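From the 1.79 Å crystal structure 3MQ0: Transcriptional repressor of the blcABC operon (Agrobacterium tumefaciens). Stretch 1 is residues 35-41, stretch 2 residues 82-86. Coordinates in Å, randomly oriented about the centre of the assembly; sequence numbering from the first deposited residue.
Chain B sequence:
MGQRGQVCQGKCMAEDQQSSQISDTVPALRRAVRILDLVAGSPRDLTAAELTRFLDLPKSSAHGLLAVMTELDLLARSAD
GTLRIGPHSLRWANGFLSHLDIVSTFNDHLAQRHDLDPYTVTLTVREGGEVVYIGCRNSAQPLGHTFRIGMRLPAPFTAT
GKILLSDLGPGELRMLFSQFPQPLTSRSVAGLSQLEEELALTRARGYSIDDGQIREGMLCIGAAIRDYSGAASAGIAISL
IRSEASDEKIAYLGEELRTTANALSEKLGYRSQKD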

# COMPACT_ATOMS: atom_id res chain seq x y z
N ILE B 35 -20.37 1.47 3.05
CA ILE B 35 -20.19 2.39 1.92
C ILE B 35 -18.74 2.44 1.47
O ILE B 35 -18.46 2.37 0.28
CB ILE B 35 -20.66 3.83 2.29
CG1 ILE B 35 -22.18 3.86 2.41
CG2 ILE B 35 -20.21 4.84 1.25
CD1 ILE B 35 -22.68 5.09 3.15
N LEU B 36 -17.80 2.55 2.42
CA LEU B 36 -16.40 2.57 2.02
C LEU B 36 -15.99 1.27 1.35
O LEU B 36 -15.25 1.28 0.36
CB LEU B 36 -15.49 2.89 3.21
CG LEU B 36 -15.66 4.35 3.66
CD1 LEU B 36 -15.15 4.52 5.08
CD2 LEU B 36 -14.97 5.34 2.72
N ASP B 37 -16.49 0.14 1.84
CA ASP B 37 -16.17 -1.12 1.20
C ASP B 37 -16.70 -1.17 -0.24
O ASP B 37 -16.03 -1.70 -1.13
CB ASP B 37 -16.72 -2.30 2.00
CG ASP B 37 -15.95 -2.54 3.29
OD1 ASP B 37 -14.85 -1.97 3.48
OD2 ASP B 37 -16.45 -3.33 4.11
N LEU B 38 -17.89 -0.64 -0.46
CA LEU B 38 -18.50 -0.66 -1.79
C LEU B 38 -17.73 0.22 -2.76
O LEU B 38 -17.47 -0.18 -3.89
CB LEU B 38 -19.95 -0.20 -1.73
CG LEU B 38 -20.93 -1.24 -1.22
CD1 LEU B 38 -22.18 -0.57 -0.69
CD2 LEU B 38 -21.27 -2.23 -2.33
N VAL B 39 -17.36 1.41 -2.31
CA VAL B 39 -16.59 2.32 -3.14
C VAL B 39 -15.21 1.74 -3.45
O VAL B 39 -14.73 1.81 -4.58
CB VAL B 39 -16.46 3.70 -2.47
CG1 VAL B 39 -15.50 4.59 -3.24
CG2 VAL B 39 -17.84 4.35 -2.36
N ALA B 40 -14.59 1.14 -2.45
CA ALA B 40 -13.25 0.62 -2.64
C ALA B 40 -13.25 -0.52 -3.64
O ALA B 40 -12.30 -0.69 -4.40
CB ALA B 40 -12.65 0.18 -1.30
N GLY B 41 -14.33 -1.30 -3.64
CA GLY B 41 -14.43 -2.49 -4.46
C GLY B 41 -15.01 -2.29 -5.85
O GLY B 41 -15.04 -3.23 -6.65
N THR B 82 -19.78 11.80 -8.57
CA THR B 82 -19.35 10.46 -8.19
C THR B 82 -18.49 10.54 -6.94
O THR B 82 -17.87 11.55 -6.65
CB THR B 82 -18.62 9.72 -9.32
OG1 THR B 82 -17.54 10.52 -9.81
CG2 THR B 82 -19.58 9.42 -10.47
N LEU B 83 -18.48 9.46 -6.18
CA LEU B 83 -17.80 9.47 -4.91
C LEU B 83 -16.63 8.51 -5.00
O LEU B 83 -16.72 7.47 -5.65
CB LEU B 83 -18.77 9.08 -3.80
CG LEU B 83 -19.88 10.12 -3.58
CD1 LEU B 83 -21.01 9.54 -2.76
CD2 LEU B 83 -19.30 11.36 -2.90
N ARG B 84 -15.52 8.87 -4.37
CA ARG B 84 -14.37 7.99 -4.36
C ARG B 84 -13.78 8.00 -2.97
O ARG B 84 -14.10 8.88 -2.17
CB ARG B 84 -13.34 8.46 -5.40
CG ARG B 84 -13.95 8.48 -6.79
CD ARG B 84 -13.20 9.28 -7.85
NE ARG B 84 -14.10 9.55 -8.98
CZ ARG B 84 -13.72 10.00 -10.17
NH1 ARG B 84 -12.44 10.23 -10.43
NH2 ARG B 84 -14.63 10.21 -11.12
N ILE B 85 -12.94 7.02 -2.66
CA ILE B 85 -12.26 7.02 -1.38
C ILE B 85 -11.41 8.29 -1.23
O ILE B 85 -10.68 8.67 -2.15
CB ILE B 85 -11.33 5.80 -1.24
CG1 ILE B 85 -12.14 4.50 -1.40
CG2 ILE B 85 -10.60 5.84 0.10
CD1 ILE B 85 -13.15 4.26 -0.29
N GLY B 86 -11.48 8.92 -0.06
CA GLY B 86 -10.66 10.07 0.25
C GLY B 86 -9.24 9.64 0.57
O GLY B 86 -9.03 8.54 1.06

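A helix and a strand cross here at nearly a right angle, 95° between their N-to-C directions, with axes 7.7 Å apart at closest approach. No hydrogen bond joins them. The contact is apolar packing, 219 Å² of buried surface counted over both sides, in which a few strand residues meet one face of the helix.

Thr82 lies beyond reach of the helix. Its chi1 is p, and Thr82 OG1 accepts a hydrogen bond from Arg84 NH2 at 3.2 Å, a bond that stays within stretch 2.

Leu83 points its CA-to-CB bond toward the helix, but its side chain comes no nearer than 5.0 Å, from Leu83 CB to Val39 CG2. What touches is backbone: Val39 CG1 lies 3.9 Å from Leu83 O. The leucine is buried, and an apolar side chain suits a place where it loses solvent without gaining a polar partner.

Arg84 alternates as a strand residue should, its CA-to-CB bond directed away from the helix. The extended chain, t at chi2 and chi3, carries the guanidinium group back to Thr82, while NH1 is satisfied elsewhere in the structure. The helix meets only its main chain, with Val39 CG1 3.8 Å from Arg84 CA. The charge therefore stays clear of the apolar contact, and the close backbone approach, 6.2 Å between Val39 CA and Arg84 CA, is filled by a small branched side chain.

Ile85 is the centre of the contact, with 81 Å² covered by the helix, the largest share of any residue. Its CA-to-CB bond runs sideways, yet with chi1 and chi2 both m the side chain swings CD1 in among three helix residues. Ile85 CD1 lies 3.7 Å from Leu36 CD2, 3.8 Å from Val39 CG1 and 4.2 Å from Ala40 CB. These partners fall at the spacing of one helical turn, so a single methyl can touch all three. Leu36 also starts sideways and reaches in with its end, its length bridging the gap. Val39 points directly toward the strand, and its t rotamer places Val39 CG1 3.6 Å from Ile85 N as well. Ile85 CD1 lies 4.1 Å from Ala40 N, beside the Ala40 methyl.

Gly86 ends the stretch as loop, making no contact. The rule to read is economical: one isoleucine end set among Leu36, Val39 and Ala40, a valine laid on the strand backbone, and polar side chains kept out of the contact.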